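Local coordinates for protein spydx (Streptococcus pyogenes, PDB 2J43) that binds alpha-glucans such as host lung glycogen, as the tandem family 41 carbohydrate-binding part of a larger streptococcal cell-wall pullulanase that probably hydrolyses alpha-1,6-glucosidic linkages, at residues I71-K74 with A75-L79; K210-N214 with P215-D219; F203-D206 with T207-K210. One frame throughout, in Å; residues are numbered along the deposited sequence.

Interaction 1: residues I71-K74 with A75-L79; sequences INNK and AGENL
A type I beta turn from Asn73 to Gly76 ends strand 66-73 and sends the chain back along it. The turn belongs to the first of two pullulanase-associated modules. It is closed by Gly76 N, which donates to Asn73 O at 2.9 Å. Gly76 itself sits at positive phi, a backbone shape that glycine takes readily. Past the turn, Asn73 N donates to Glu77 O at 3.3 Å. Further back, Leu79 N donates to Ile71 O at 2.8 Å. Beside these bonds, Asn72 CA lies 3.1 Å from Glu77 O in a CA-H...O contact.

Asn73 supplies the side-chain part. Its CG stands between the backbone N and the carbonyl carbon (chi1 66°), which folds the amide over the turn. Asn73 OD1 accepts from Glu77 N at 3.0 Å, with the donor above the plane of the amide. Asn73 ND2 donates to Glu77 OE1, also at 3.0 Å. This bond is nearly straight, at 167°. OE1 lies in the amide plane but is approached from above its own carboxylate plane, and the two planes stand 61° apart. ND2 has a second acceptor in Glu16 OE2. Next to the amide, Leu79 CD1 rests 4.0 Å from Asn73 CB, and the leucine also packs on Leu21 of strand 21-27. The Asn72 amide is bound elsewhere, by ND2 to Pro37 O.

Asn73 thus grips Glu77 through both backbone and side chain. Both ends of the amide are bonded, OD1 by Glu77 N and ND2 by Glu77 OE1 and Glu16 OE2, which fixes its rotation. The neighbouring carboxylates of Glu77 and Glu16 would probably polarise the ND2 group.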
ATOM      1  N   ILE A  71     -15.625 -10.824  -9.313  1.00 11.90           N
ATOM      2  CA  ILE A  71     -15.273 -11.087 -10.718  1.00 11.80           C
ATOM      3  C   ILE A  71     -16.201 -12.182 -11.171  1.00 10.99           C
ATOM      4  O   ILE A  71     -16.267 -13.266 -10.544  1.00 12.45           O
ATOM      5  CB  ILE A  71     -13.766 -11.502 -10.904  1.00 11.70           C
ATOM      6  CG1 ILE A  71     -12.860 -10.345 -10.498  1.00 14.55           C
ATOM      7  CG2 ILE A  71     -13.474 -11.905 -12.373  1.00 11.67           C
ATOM      8  CD1 ILE A  71     -11.409 -10.643 -10.559  1.00 17.88           C
ATOM      9  N   ASN A  72     -16.911 -11.944 -12.258  1.00 10.60           N
ATOM     10  CA  ASN A  72     -17.832 -12.919 -12.828  1.00 10.72           C
ATOM     11  C   ASN A  72     -17.412 -13.264 -14.235  1.00 11.78           C
ATOM     12  O   ASN A  72     -16.403 -12.762 -14.714  1.00 11.01           O
ATOM     13  CB  ASN A  72     -19.308 -12.456 -12.772  1.00 10.57           C
ATOM     14  CG  ASN A  72     -19.659 -11.253 -13.694  1.00 11.50           C
ATOM     15  OD1 ASN A  72     -18.918 -10.943 -14.601  1.00 11.64           O
ATOM     16  ND2 ASN A  72     -20.879 -10.683 -13.544  1.00 12.17           N
ATOM     17  N   ASN A  73     -18.159 -14.176 -14.831  1.00 13.27           N
ATOM     18  CA  ASN A  73     -18.028 -14.432 -16.257  1.00 14.91           C
ATOM     19  C   ASN A  73     -19.371 -14.389 -16.929  1.00 15.43           C
ATOM     20  O   ASN A  73     -20.412 -14.189 -16.310  1.00 15.76           O
ATOM     21  CB  ASN A  73     -17.269 -15.724 -16.508  1.00 14.13           C
ATOM     22  CG  ASN A  73     -18.028 -16.955 -16.019  1.00 14.95           C
ATOM     23  OD1 ASN A  73     -19.241 -16.900 -15.786  1.00 14.22           O
ATOM     24  ND2 ASN A  73     -17.299 -18.066 -15.891  1.00 15.36           N
ATOM     25  N   LYS A  74     -19.368 -14.492 -18.250  1.00 16.85           N
ATOM     26  CA  LYS A  74     -20.593 -14.261 -18.993  1.00 18.40           C
ATOM     27  C   LYS A  74     -21.601 -15.418 -18.817  1.00 19.22           C
ATOM     28  O   LYS A  74     -22.791 -15.212 -19.013  1.00 21.39           O
ATOM     29  CB  LYS A  74     -20.283 -13.908 -20.454  1.00 19.47           C
ATOM     30  CG  LYS A  74     -19.612 -14.988 -21.206  1.00 21.11           C
ATOM     31  CD  LYS A  74     -19.355 -14.596 -22.699  1.00 23.50           C
ATOM     32  CE  LYS A  74     -18.319 -15.550 -23.280  1.00 24.38           C
ATOM     33  NZ  LYS A  74     -18.855 -16.905 -23.592  1.00 22.67           N
ATOM     34  N   ALA A  75     -21.140 -16.589 -18.373  1.00 19.72           N
ATOM     35  CA  ALA A  75     -22.022 -17.678 -17.936  1.00 20.95           C
ATOM     36  C   ALA A  75     -22.710 -17.404 -16.605  1.00 20.54           C
ATOM     37  O   ALA A  75     -23.602 -18.176 -16.187  1.00 22.59           O
ATOM     38  CB  ALA A  75     -21.268 -18.973 -17.850  1.00 20.93           C
ATOM     39  N   GLY A  76     -22.343 -16.308 -15.924  1.00 18.48           N
ATOM     40  CA  GLY A  76     -22.962 -15.935 -14.676  1.00 17.56           C
ATOM     41  C   GLY A  76     -22.362 -16.526 -13.418  1.00 16.12           C
ATOM     42  O   GLY A  76     -22.997 -16.485 -12.349  1.00 17.13           O
ATOM     43  N   GLU A  77     -21.175 -17.089 -13.507  1.00 15.15           N
ATOM     44  CA  GLU A  77     -20.500 -17.627 -12.348  1.00 15.26           C
ATOM     45  C   GLU A  77     -19.873 -16.498 -11.520  1.00 15.58           C
ATOM     46  O   GLU A  77     -19.324 -15.541 -12.086  1.00 14.75           O
ATOM     47  CB  GLU A  77     -19.393 -18.582 -12.752  1.00 17.06           C
ATOM     48  CG  GLU A  77     -19.838 -19.840 -13.432  1.00 19.90           C
ATOM     49  CD  GLU A  77     -18.611 -20.687 -13.717  1.00 23.69           C
ATOM     50  OE1 GLU A  77     -18.181 -20.707 -14.849  1.00 22.78           O
ATOM     51  OE2 GLU A  77     -18.034 -21.271 -12.770  1.00 28.66           O
ATOM     52  N   ASN A  78     -19.949 -16.617 -10.195  1.00 14.20           N
ATOM     53  CA  ASN A  78     -19.211 -15.736  -9.304  1.00 14.13           C
ATOM     54  C   ASN A  78     -17.861 -16.395  -9.050  1.00 13.88           C
ATOM     55  O   ASN A  78     -17.721 -17.360  -8.215  1.00 15.32           O
ATOM     56  CB  ASN A  78     -20.036 -15.474  -8.028  1.00 13.06           C
ATOM     57  CG  ASN A  78     -19.322 -14.589  -7.015  1.00 12.05           C
ATOM     58  OD1 ASN A  78     -18.159 -14.219  -7.186  1.00 14.29           O
ATOM     59  ND2 ASN A  78     -20.073 -14.180  -5.962  1.00 12.42           N
ATOM     60  N   LEU A  79     -16.831 -15.946  -9.770  1.00 13.64           N
ATOM     61  CA  LEU A  79     -15.547 -16.633  -9.759  1.00 13.14           C
ATOM     62  C   LEU A  79     -14.685 -16.311  -8.541  1.00 13.14           C
ATOM     63  O   LEU A  79     -13.894 -17.153  -8.095  1.00 16.69           O
ATOM     64  CB  LEU A  79     -14.767 -16.288 -11.051  1.00 13.35           C
ATOM     65  CG  LEU A  79     -15.446 -16.730 -12.332  1.00 14.72           C
ATOM     66  CD1 LEU A  79     -14.719 -16.170 -13.518  1.00 13.71           C
ATOM     67  CD2 LEU A  79     -15.515 -18.289 -12.373  1.00 15.55           C
TER

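Interaction 2: residues K210-N214 with P215-D219; sequences KVYNN and PYYID
Tyr212 and Tyr217 meet as an offset edge-to-face (T-shaped) pair in the C-terminal tail. This tail follows strand 201-205, the last strand of the second pullulanase-associated module. The edge of Tyr217 points at the face of Tyr212, with the ring planes 85° apart. Tyr217 CD1 comes within 3.6 Å of Tyr212 CD2. Tyr217 CB sits squarely over the same ring in a CH-pi contact, 3.9 Å from its centroid. Tyr217 CA also lies over this face, toward its rim; Tyr217 O is 3.3 Å from Tyr212 CE1.

A type I beta turn from Asn214 to Tyr217 brings the second tyrosine there. Tyr217 N donates to Asn214 O at 3.3 Å. The Asn214 side chain is tucked inside this bend, close to the backbone of Tyr216, Tyr217 and Ile218. Water 1 joins the two limbs. It accepts from Asn213 N and donates to Ile218 O, the latter 2.8 Å away.

Further out, strand 201-205 supports the tail. Tyr212 forms backbone hydrogen bonds with Phe203, and its OH is bonded to Asp208 OD2. Pro215 packs on Phe203, while Tyr217 touches both Phe203 and Lys205. Tyr216 lies against Met92, in the loop between strands 83-86 and 94-97 of the first module, so the tail touches both modules.

Asp219, the last residue of the construct, is joined to Lys210 by a salt bridge at the surface. Lys210 runs out extended beyond CG and crosses Asp219 at about a right angle. Its NZ reaches Asp219 OD2 at 2.6 Å, on the anti lone pair of that oxygen.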
ATOM      1  N   LYS A 210       4.414   8.883  15.082  1.00 22.06           N
ATOM      2  CA  LYS A 210       3.681   7.659  14.804  1.00 22.95           C
ATOM      3  C   LYS A 210       4.160   6.930  13.569  1.00 22.34           C
ATOM      4  O   LYS A 210       4.426   7.586  12.583  1.00 23.07           O
ATOM      5  CB  LYS A 210       2.205   7.990  14.575  1.00 24.17           C
ATOM      6  CG  LYS A 210       1.489   8.405  15.834  1.00 28.26           C
ATOM      7  CD  LYS A 210       0.021   8.738  15.506  1.00 32.81           C
ATOM      8  CE  LYS A 210      -0.886   8.562  16.724  1.00 37.09           C
ATOM      9  NZ  LYS A 210      -2.338   8.802  16.386  1.00 36.60           N
ATOM     10  N   VAL A 211       4.209   5.601  13.648  1.00 21.43           N
ATOM     11  CA  VAL A 211       4.362   4.725  12.480  1.00 22.34           C
ATOM     12  C   VAL A 211       2.978   4.352  11.985  1.00 22.12           C
ATOM     13  O   VAL A 211       2.161   3.847  12.750  1.00 22.56           O
ATOM     14  CB  VAL A 211       5.005   3.400  12.814  1.00 22.46           C
ATOM     15  CG1 VAL A 211       5.347   2.622  11.544  1.00 23.81           C
ATOM     16  CG2 VAL A 211       6.258   3.617  13.612  1.00 23.49           C
ATOM     17  N   TYR A 212       2.755   4.574  10.695  1.00 20.73           N
ATOM     18  CA  TYR A 212       1.481   4.317  10.052  1.00 19.70           C
ATOM     19  C   TYR A 212       1.673   3.129   9.151  1.00 19.80           C
ATOM     20  O   TYR A 212       2.745   2.907   8.590  1.00 18.28           O
ATOM     21  CB  TYR A 212       1.037   5.528   9.264  1.00 18.55           C
ATOM     22  CG  TYR A 212       0.839   6.762  10.086  1.00 18.51           C
ATOM     23  CD1 TYR A 212      -0.399   7.030  10.681  1.00 18.22           C
ATOM     24  CD2 TYR A 212       1.846   7.685  10.235  1.00 16.74           C
ATOM     25  CE1 TYR A 212      -0.589   8.147  11.422  1.00 17.92           C
ATOM     26  CE2 TYR A 212       1.660   8.868  10.978  1.00 16.16           C
ATOM     27  CZ  TYR A 212       0.431   9.070  11.600  1.00 20.81           C
ATOM     28  OH  TYR A 212       0.164  10.210  12.345  1.00 21.30           O
ATOM     29  N   ASN A 213       0.609   2.340   9.028  1.00 18.95           N
ATOM     30  CA  ASN A 213       0.609   1.142   8.206  1.00 18.74           C
ATOM     31  C   ASN A 213      -0.008   1.378   6.796  1.00 18.14           C
ATOM     32  O   ASN A 213      -0.227   0.439   6.057  1.00 17.90           O
ATOM     33  CB  ASN A 213      -0.069   0.003   8.942  1.00 18.29           C
ATOM     34  CG  ASN A 213      -1.557   0.192   9.094  1.00 21.74           C
ATOM     35  OD1 ASN A 213      -2.182   0.950   8.362  1.00 20.59           O
ATOM     36  ND2 ASN A 213      -2.125  -0.477  10.085  1.00 23.89           N
ATOM     37  N   ASN A 214      -0.203   2.647   6.457  1.00 17.15           N
ATOM     38  CA  ASN A 214      -0.794   3.070   5.189  1.00 17.82           C
ATOM     39  C   ASN A 214      -0.358   4.441   4.782  1.00 16.86           C
ATOM     40  O   ASN A 214      -0.008   5.264   5.639  1.00 16.41           O
ATOM     41  CB  ASN A 214      -2.340   3.035   5.321  1.00 17.77           C
ATOM     42  CG  ASN A 214      -2.861   4.010   6.369  1.00 16.85           C
ATOM     43  OD1 ASN A 214      -3.000   3.648   7.566  1.00 23.45           O
ATOM     44  ND2 ASN A 214      -3.089   5.219   5.978  1.00 14.15           N
ATOM     45  N   PRO A 215      -0.365   4.729   3.482  1.00 16.07           N
ATOM     46  CA  PRO A 215       0.130   6.003   2.991  1.00 16.04           C
ATOM     47  C   PRO A 215      -0.793   7.193   3.162  1.00 15.57           C
ATOM     48  O   PRO A 215      -0.415   8.286   2.755  1.00 17.44           O
ATOM     49  CB  PRO A 215       0.352   5.723   1.493  1.00 15.51           C
ATOM     50  CG  PRO A 215      -0.632   4.715   1.180  1.00 15.98           C
ATOM     51  CD  PRO A 215      -0.750   3.821   2.382  1.00 16.66           C
ATOM     52  N   TYR A 216      -1.949   6.981   3.792  1.00 17.03           N
ATOM     53  CA  TYR A 216      -2.888   8.047   4.104  1.00 17.12           C
ATOM     54  C   TYR A 216      -2.644   8.600   5.492  1.00 18.25           C
ATOM     55  O   TYR A 216      -3.311   9.561   5.899  1.00 20.11           O
ATOM     56  CB  TYR A 216      -4.333   7.546   3.927  1.00 17.52           C
ATOM     57  CG  TYR A 216      -4.509   7.044   2.538  1.00 15.01           C
ATOM     58  CD1 TYR A 216      -4.669   7.902   1.479  1.00 16.55           C
ATOM     59  CD2 TYR A 216      -4.417   5.677   2.253  1.00 16.85           C
ATOM     60  CE1 TYR A 216      -4.789   7.453   0.182  1.00 16.68           C
ATOM     61  CE2 TYR A 216      -4.518   5.223   0.943  1.00 16.37           C
ATOM     62  CZ  TYR A 216      -4.673   6.110  -0.090  1.00 15.74           C
ATOM     63  OH  TYR A 216      -4.739   5.701  -1.411  1.00 17.60           O
ATOM     64  N   TYR A 217      -1.707   8.007   6.232  1.00 19.81           N
ATOM     65  CA  TYR A 217      -1.384   8.426   7.617  1.00 20.52           C
ATOM     66  C   TYR A 217      -2.650   8.387   8.498  1.00 23.11           C
ATOM     67  O   TYR A 217      -2.893   9.287   9.282  1.00 23.77           O
ATOM     68  CB  TYR A 217      -0.658   9.793   7.675  1.00 21.45           C
ATOM     69  CG  TYR A 217       0.507   9.845   6.696  1.00 19.09           C
ATOM     70  CD1 TYR A 217       1.683   9.196   6.984  1.00 19.85           C
ATOM     71  CD2 TYR A 217       0.417  10.550   5.495  1.00 20.35           C
ATOM     72  CE1 TYR A 217       2.754   9.233   6.085  1.00 18.52           C
ATOM     73  CE2 TYR A 217       1.469  10.614   4.617  1.00 19.58           C
ATOM     74  CZ  TYR A 217       2.628   9.898   4.912  1.00 19.12           C
ATOM     75  OH  TYR A 217       3.661   9.913   4.012  1.00 19.84           O
ATOM     76  N   ILE A 218      -3.408   7.305   8.370  1.00 24.28           N
ATOM     77  CA  ILE A 218      -4.569   7.033   9.245  1.00 26.55           C
ATOM     78  C   ILE A 218      -4.213   6.024  10.312  1.00 27.00           C
ATOM     79  O   ILE A 218      -3.794   4.920  10.024  1.00 25.83           O
ATOM     80  CB  ILE A 218      -5.774   6.524   8.415  1.00 26.72           C
ATOM     81  CG1 ILE A 218      -6.065   7.486   7.261  1.00 27.45           C
ATOM     82  CG2 ILE A 218      -7.039   6.377   9.337  1.00 28.60           C
ATOM     83  CD1 ILE A 218      -6.544   8.938   7.681  1.00 28.48           C
ATOM     84  N   ASP A 219      -4.419   6.398  11.585  1.00 30.02           N
ATOM     85  CA  ASP A 219      -3.865   5.618  12.680  1.00 32.24           C
ATOM     86  C   ASP A 219      -4.518   4.246  12.841  1.00 32.33           C
ATOM     87  O   ASP A 219      -5.738   4.118  12.838  1.00 34.64           O
ATOM     88  CB  ASP A 219      -3.915   6.427  13.990  1.00 33.05           C
ATOM     89  CG  ASP A 219      -3.250   5.697  15.145  1.00 36.55           C
ATOM     90  OD1 ASP A 219      -3.183   4.444  15.096  1.00 41.33           O
ATOM     91  OD2 ASP A 219      -2.766   6.283  16.145  1.00 41.60           O
TER
HETATM   92  O   HOH W   1      -1.685   3.244  10.773  1.00 22.17           O

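Interaction 3: residues F203-D206 with T207-K210; sequences FVKD and TDPK
Lys205 and Asp208 pair on the tight side of the bend after strand 201-205. Asp208 N donates to Lys205 O at 3.0 Å. Their side chains add a salt bridge, Lys205 NZ to Asp208 OD2 at 2.9 Å. The lysine is extended as far as CE and then bends (chi4 69°), which turns NZ onto the anti lone pair of OD2. The Tyr212 hydroxyl is a second partner of this oxygen. Asp208 OD1 takes Lys210 N at 3.0 Å in an Asx turn, so both carboxylate oxygens are in use.

Water 2 bridges the two limbs. It accepts from Lys205 N and lies 2.7 Å from Lys210 O and 2.8 Å from Asp208 O. Nearby, Val204 CG1 touches Lys210 O at 3.6 Å.

The outer side is looser. Thr207 is exposed at the tip. The Asp206 side chain touches Asn120 and Gln121, in the loop after strand 113-119.

Asp206 has positive phi (49°), and Lys205 to Asp208 form a type II' beta turn that ends strand 201-205 and reverses the chain, so that Tyr212 can pair with Phe203.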
ATOM      1  N   PHE A 203       4.972   3.831   6.969  1.00 15.83           N
ATOM      2  CA  PHE A 203       4.957   5.186   6.503  1.00 15.65           C
ATOM      3  C   PHE A 203       5.129   6.103   7.681  1.00 16.51           C
ATOM      4  O   PHE A 203       4.389   6.012   8.669  1.00 17.12           O
ATOM      5  CB  PHE A 203       3.636   5.494   5.780  1.00 16.09           C
ATOM      6  CG  PHE A 203       3.360   4.528   4.680  1.00 14.07           C
ATOM      7  CD1 PHE A 203       3.678   4.832   3.389  1.00 15.08           C
ATOM      8  CD2 PHE A 203       2.853   3.278   4.957  1.00 15.09           C
ATOM      9  CE1 PHE A 203       3.500   3.859   2.375  1.00 15.35           C
ATOM     10  CE2 PHE A 203       2.652   2.339   3.962  1.00 16.81           C
ATOM     11  CZ  PHE A 203       2.986   2.642   2.668  1.00 14.55           C
ATOM     12  N   VAL A 204       6.162   6.937   7.615  1.00 16.00           N
ATOM     13  CA  VAL A 204       6.410   8.001   8.600  1.00 16.89           C
ATOM     14  C   VAL A 204       6.617   9.318   7.909  1.00 15.83           C
ATOM     15  O   VAL A 204       6.899   9.374   6.704  1.00 14.88           O
ATOM     16  CB  VAL A 204       7.616   7.691   9.559  1.00 17.74           C
ATOM     17  CG1 VAL A 204       7.240   6.589  10.574  1.00 20.20           C
ATOM     18  CG2 VAL A 204       8.819   7.340   8.792  1.00 21.01           C
ATOM     19  N   LYS A 205       6.373  10.421   8.622  1.00 16.13           N
ATOM     20  CA  LYS A 205       6.474  11.722   8.017  1.00 17.03           C
ATOM     21  C   LYS A 205       6.948  12.827   8.974  1.00 17.45           C
ATOM     22  O   LYS A 205       6.704  12.721  10.175  1.00 17.76           O
ATOM     23  CB  LYS A 205       5.097  12.160   7.473  1.00 17.54           C
ATOM     24  CG  LYS A 205       3.958  12.149   8.481  1.00 18.65           C
ATOM     25  CD  LYS A 205       2.660  12.700   7.806  1.00 21.73           C
ATOM     26  CE  LYS A 205       1.473  12.677   8.719  1.00 21.74           C
ATOM     27  NZ  LYS A 205       1.551  13.653   9.873  1.00 22.50           N
ATOM     28  N   ASP A 206       7.627  13.825   8.414  1.00 18.88           N
ATOM     29  CA  ASP A 206       7.950  15.066   9.104  1.00 19.62           C
ATOM     30  C   ASP A 206       8.572  14.791  10.488  1.00 20.18           C
ATOM     31  O   ASP A 206       9.574  14.047  10.577  1.00 19.50           O
ATOM     32  CB  ASP A 206       6.662  15.937   9.141  1.00 20.21           C
ATOM     33  CG  ASP A 206       6.102  16.187   7.754  1.00 20.54           C
ATOM     34  OD1 ASP A 206       6.843  16.697   6.903  1.00 27.16           O
ATOM     35  OD2 ASP A 206       4.960  15.895   7.442  1.00 30.32           O
ATOM     36  N   THR A 207       7.983  15.352  11.561  1.00 20.76           N
ATOM     37  CA  THR A 207       8.404  15.103  12.922  1.00 21.57           C
ATOM     38  C   THR A 207       7.354  14.376  13.734  1.00 21.31           C
ATOM     39  O   THR A 207       7.352  14.379  14.972  1.00 22.09           O
ATOM     40  CB  THR A 207       8.781  16.394  13.641  1.00 21.48           C
ATOM     41  OG1 THR A 207       7.705  17.342  13.549  1.00 23.28           O
ATOM     42  CG2 THR A 207       9.958  17.061  12.942  1.00 21.23           C
ATOM     43  N   ASP A 208       6.478  13.689  13.021  1.00 21.76           N
ATOM     44  CA  ASP A 208       5.423  12.918  13.627  1.00 21.16           C
ATOM     45  C   ASP A 208       5.974  11.614  14.182  1.00 20.70           C
ATOM     46  O   ASP A 208       6.561  10.820  13.450  1.00 19.55           O
ATOM     47  CB  ASP A 208       4.401  12.666  12.514  1.00 21.39           C
ATOM     48  CG  ASP A 208       3.126  11.994  12.973  1.00 22.31           C
ATOM     49  OD1 ASP A 208       3.068  11.346  14.035  1.00 22.27           O
ATOM     50  OD2 ASP A 208       2.097  12.070  12.225  1.00 24.44           O
ATOM     51  N   PRO A 209       5.789  11.359  15.474  1.00 21.12           N
ATOM     52  CA  PRO A 209       6.304  10.154  16.105  1.00 20.82           C
ATOM     53  C   PRO A 209       5.538   8.847  15.808  1.00 21.18           C
ATOM     54  O   PRO A 209       5.986   7.811  16.254  1.00 22.38           O
ATOM     55  CB  PRO A 209       6.168  10.481  17.605  1.00 22.06           C
ATOM     56  CG  PRO A 209       4.963  11.234  17.657  1.00 21.28           C
ATOM     57  CD  PRO A 209       5.070  12.202  16.455  1.00 21.28           C
ATOM     58  N   LYS A 210       4.414   8.883  15.082  1.00 22.06           N
ATOM     59  CA  LYS A 210       3.681   7.659  14.804  1.00 22.95           C
ATOM     60  C   LYS A 210       4.160   6.930  13.569  1.00 22.34           C
ATOM     61  O   LYS A 210       4.426   7.586  12.583  1.00 23.07           O
ATOM     62  CB  LYS A 210       2.205   7.990  14.575  1.00 24.17           C
ATOM     63  CG  LYS A 210       1.489   8.405  15.834  1.00 28.26           C
ATOM     64  CD  LYS A 210       0.021   8.738  15.506  1.00 32.81           C
ATOM     65  CE  LYS A 210      -0.886   8.562  16.724  1.00 37.09           C
ATOM     66  NZ  LYS A 210      -2.338   8.802  16.386  1.00 36.60           N
TER
HETATM   67  O   HOH W   2       5.327   9.708  11.209  1.00 21.43           O

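Interaction 1 comes first along the chain, in the first pullulanase-associated module, where strand 66-73 of a four-stranded antiparallel sheet turns back. Interactions 3 and 2 follow in that order at the C-terminal end, on and after strand 201-205 of the seven-stranded sheet. Their centres are 9 Å apart, they share Lys210, and Tyr212 O lies 2.9 Å from Phe203 N. Interaction 1 is remote from both, with centres 36 Å from interaction 2 and 44 Å from interaction 3, on the opposite side of the chain's centre. The contacts therefore shape separate ends of this tandem glycogen-binding region: a strand exit in one module, the C-terminal end of the construct in the other.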